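Local coordinates for CdiI toxin (Salmonella enterica subsp. enterica serovar Rubislaw str. ATCC 10717, PDB 4ZQU), which acts as the immunity protein of a contact-dependent growth inhibition module, neutralizing the toxic activity of its cognate CdiA toxin, at residues B[20-25]-B[36-41]. Sequence-based numbering, arbitrary orientation.
Sequences CVDTYS and GVQHLS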
ATOM      1  N   CYS B  20      15.953  -9.166   5.798  1.00 39.54           N
ATOM      2  CA  CYS B  20      15.971  -8.849   4.374  1.00 37.46           C
ATOM      3  C   CYS B  20      15.668  -7.382   4.098  1.00 35.00           C
ATOM      4  O   CYS B  20      14.573  -6.904   4.386  1.00 34.38           O
ATOM      5  CB  CYS B  20      14.967  -9.730   3.629  1.00 36.98           C
ATOM      6  SG  CYS B  20      14.998  -9.546   1.833  1.00 37.64           S
ATOM      7  N   VAL B  21      16.637  -6.677   3.519  1.00 34.20           N
ATOM      8  CA  VAL B  21      16.459  -5.272   3.166  1.00 31.58           C
ATOM      9  C   VAL B  21      16.416  -5.085   1.652  1.00 31.74           C
ATOM     10  O   VAL B  21      17.370  -5.419   0.949  1.00 31.02           O
ATOM     11  CB  VAL B  21      17.582  -4.394   3.750  1.00 30.05           C
ATOM     12  CG1 VAL B  21      17.352  -2.935   3.389  1.00 29.35           C
ATOM     13  CG2 VAL B  21      17.667  -4.568   5.258  1.00 27.74           C
ATOM     14  N   ASP B  22      15.301  -4.551   1.160  1.00 32.07           N
ATOM     15  CA  ASP B  22      15.115  -4.301  -0.269  1.00 33.06           C
ATOM     16  C   ASP B  22      14.935  -2.821  -0.567  1.00 31.64           C
ATOM     17  O   ASP B  22      14.391  -2.080   0.246  1.00 31.69           O
ATOM     18  CB  ASP B  22      13.899  -5.063  -0.804  1.00 32.22           C
ATOM     19  CG  ASP B  22      14.132  -6.548  -0.894  1.00 31.62           C
ATOM     20  OD1 ASP B  22      13.690  -7.267   0.025  1.00 33.75           O
ATOM     21  OD2 ASP B  22      14.745  -6.996  -1.885  1.00 30.26           O
ATOM     22  N   THR B  23      15.378  -2.403  -1.746  1.00 30.39           N
ATOM     23  CA  THR B  23      15.127  -1.052  -2.221  1.00 27.61           C
ATOM     24  C   THR B  23      13.684  -0.903  -2.697  1.00 26.19           C
ATOM     25  O   THR B  23      13.202  -1.700  -3.501  1.00 27.59           O
ATOM     26  CB  THR B  23      16.075  -0.678  -3.376  1.00 27.60           C
ATOM     27  OG1 THR B  23      17.423  -0.630  -2.898  1.00 28.74           O
ATOM     28  CG2 THR B  23      15.702   0.671  -3.956  1.00 26.40           C
ATOM     29  N   TYR B  24      12.994   0.109  -2.181  1.00 24.94           N
ATOM     30  CA  TYR B  24      11.680   0.487  -2.685  1.00 24.23           C
ATOM     31  C   TYR B  24      11.783   1.825  -3.395  1.00 25.22           C
ATOM     32  O   TYR B  24      12.631   2.649  -3.059  1.00 21.05           O
ATOM     33  CB  TYR B  24      10.649   0.578  -1.559  1.00 23.47           C
ATOM     34  CG  TYR B  24       9.947  -0.719  -1.243  1.00 24.35           C
ATOM     35  CD1 TYR B  24      10.566  -1.940  -1.460  1.00 26.35           C
ATOM     36  CD2 TYR B  24       8.657  -0.720  -0.731  1.00 24.68           C
ATOM     37  CE1 TYR B  24       9.918  -3.127  -1.171  1.00 27.10           C
ATOM     38  CE2 TYR B  24       8.000  -1.896  -0.446  1.00 24.70           C
ATOM     39  CZ  TYR B  24       8.636  -3.097  -0.665  1.00 26.35           C
ATOM     40  OH  TYR B  24       7.986  -4.273  -0.374  1.00 28.27           O
ATOM     41  N   SER B  25      10.915   2.042  -4.375  1.00 25.67           N
ATOM     42  CA  SER B  25      10.946   3.277  -5.140  1.00 24.55           C
ATOM     43  C   SER B  25       9.541   3.793  -5.384  1.00 23.20           C
ATOM     44  O   SER B  25       8.583   3.026  -5.380  1.00 24.15           O
ATOM     45  CB  SER B  25      11.665   3.065  -6.472  1.00 26.22           C
ATOM     46  OG  SER B  25      13.009   2.672  -6.268  1.00 28.04           O
ATOM     47  N   GLY B  36      16.426  -2.051  -8.010  1.00 29.04           N
ATOM     48  CA  GLY B  36      17.031  -1.775  -6.721  1.00 28.88           C
ATOM     49  C   GLY B  36      17.892  -2.929  -6.247  1.00 32.15           C
ATOM     50  O   GLY B  36      18.066  -3.914  -6.965  1.00 32.72           O
ATOM     51  N   VAL B  37      18.431  -2.812  -5.036  1.00 32.79           N
ATOM     52  CA  VAL B  37      19.300  -3.851  -4.493  1.00 34.05           C
ATOM     53  C   VAL B  37      18.691  -4.537  -3.274  1.00 35.95           C
ATOM     54  O   VAL B  37      17.842  -3.971  -2.579  1.00 37.49           O
ATOM     55  CB  VAL B  37      20.680  -3.285  -4.106  1.00 31.97           C
ATOM     56  CG1 VAL B  37      21.343  -2.650  -5.310  1.00 30.11           C
ATOM     57  CG2 VAL B  37      20.544  -2.277  -2.978  1.00 31.69           C
ATOM     58  N   GLN B  38      19.133  -5.767  -3.026  1.00 43.24           N
ATOM     59  CA  GLN B  38      18.681  -6.531  -1.873  1.00 35.90           C
ATOM     60  C   GLN B  38      19.857  -6.959  -1.008  1.00 46.89           C
ATOM     61  O   GLN B  38      20.883  -7.411  -1.516  1.00 48.84           O
ATOM     62  CB  GLN B  38      17.890  -7.762  -2.315  1.00 38.81           C
ATOM     63  CG  GLN B  38      17.463  -8.646  -1.159  1.00 36.90           C
ATOM     64  CD  GLN B  38      16.814  -9.931  -1.612  1.00 39.97           C
ATOM     65  OE1 GLN B  38      17.397 -11.009  -1.497  1.00 45.11           O
ATOM     66  NE2 GLN B  38      15.597  -9.829  -2.128  1.00 39.96           N
ATOM     67  N   HIS B  39      19.704  -6.813   0.305  1.00 47.31           N
ATOM     68  CA  HIS B  39      20.719  -7.271   1.244  1.00 47.25           C
ATOM     69  C   HIS B  39      20.133  -8.289   2.215  1.00 50.10           C
ATOM     70  O   HIS B  39      19.267  -7.963   3.026  1.00 46.91           O
ATOM     71  CB  HIS B  39      21.322  -6.092   2.012  1.00 42.82           C
ATOM     72  CG  HIS B  39      22.047  -5.112   1.143  1.00 43.64           C
ATOM     73  ND1 HIS B  39      23.181  -5.443   0.434  1.00 46.96           N
ATOM     74  CD2 HIS B  39      21.799  -3.809   0.871  1.00 42.55           C
ATOM     75  CE1 HIS B  39      23.599  -4.385  -0.242  1.00 45.85           C
ATOM     76  NE2 HIS B  39      22.779  -3.382   0.007  1.00 43.25           N
ATOM     77  N   LEU B  40      20.602  -9.529   2.110  1.00 55.57           N
ATOM     78  CA  LEU B  40      20.212 -10.586   3.036  1.00 56.58           C
ATOM     79  C   LEU B  40      21.254 -10.730   4.136  1.00 59.74           C
ATOM     80  O   LEU B  40      22.451 -10.573   3.890  1.00 62.27           O
ATOM     81  CB  LEU B  40      20.033 -11.917   2.301  1.00 55.72           C
ATOM     82  CG  LEU B  40      18.767 -12.075   1.459  1.00 53.23           C
ATOM     83  CD1 LEU B  40      18.814 -13.366   0.664  1.00 56.43           C
ATOM     84  CD2 LEU B  40      17.539 -12.043   2.345  1.00 50.75           C
ATOM     85  N   SER B  41      20.798 -11.029   5.347  1.00 60.42           N
ATOM     86  CA  SER B  41      21.700 -11.166   6.484  1.00 64.72           C
ATOM     87  C   SER B  41      21.130 -12.086   7.559  1.00 65.21           C
ATOM     88  O   SER B  41      19.926 -12.338   7.598  1.00 64.82           O
ATOM     89  CB  SER B  41      22.006  -9.791   7.082  1.00 66.28           C
ATOM     90  OG  SER B  41      21.174  -9.523   8.198  1.00 67.34           O
TER
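Cys20 SG lies over one face of the Gln38 amide, 3.9 Å from CD, while Asp22 OD2 meets that amide at its N-H edge. The methylenes CB and CG of Gln38 sit on one side of the Asp22 carboxylate plane, offset beyond OD2 and each 3.3 Å from it; the two planes are 85° apart. Gln38 NE2 donates to Asp22 OD2 at 3.0 Å; OD2 lies almost in the amide plane and accepts the N-H with its syn lone pair, on the side of OD1. Gln38 CG stands anti to the backbone N (chi1 176°), and the chain continues extended to CD, alongside Asp22. Asp22 OD1 is hydrogen-bonded to Trp97 NE1, so both carboxylate oxygens are engaged. On this same face of the sheet, Leu40 CD2 packs against Cys20 SG at 3.6 Å.

The opposite face carries Val21 and His39, an antiparallel hydrogen-bonded pair. Val21 N reaches His39 O nearly straight (177° at the hydrogen), and His39 N returns to Val21 O at 2.8 Å. Cys20–Leu40 and Asp22–Gln38 are the flanking non-hydrogen-bonded pairs. Beyond Asp22–Gln38, Thr23 N hydrogen-bonds to Val37 O, whereas Val37 N donates only weakly to Thr23 OG1, at 3.2 Å. Thr23 CB comes within 3.6 Å of Gly36 CA, on a side where glycine has no side chain.

The segments belong to an antiparallel beta hairpin, strands 19-26 and 30-41, within the larger antiparallel sheet; strand 8-14 pairs with the other edge of 19-26. Helix 87-105 packs on the Gln38 and Leu40 face through Trp97 and Leu101. Helix 47-59 lies against Val21 and His39: Met53 touches both, and Asp56 OD2 and Ala57 O are hydrogen-bonded to His39 NE2 and Thr23 OG1, leaving the hairpin sandwiched between the two helices.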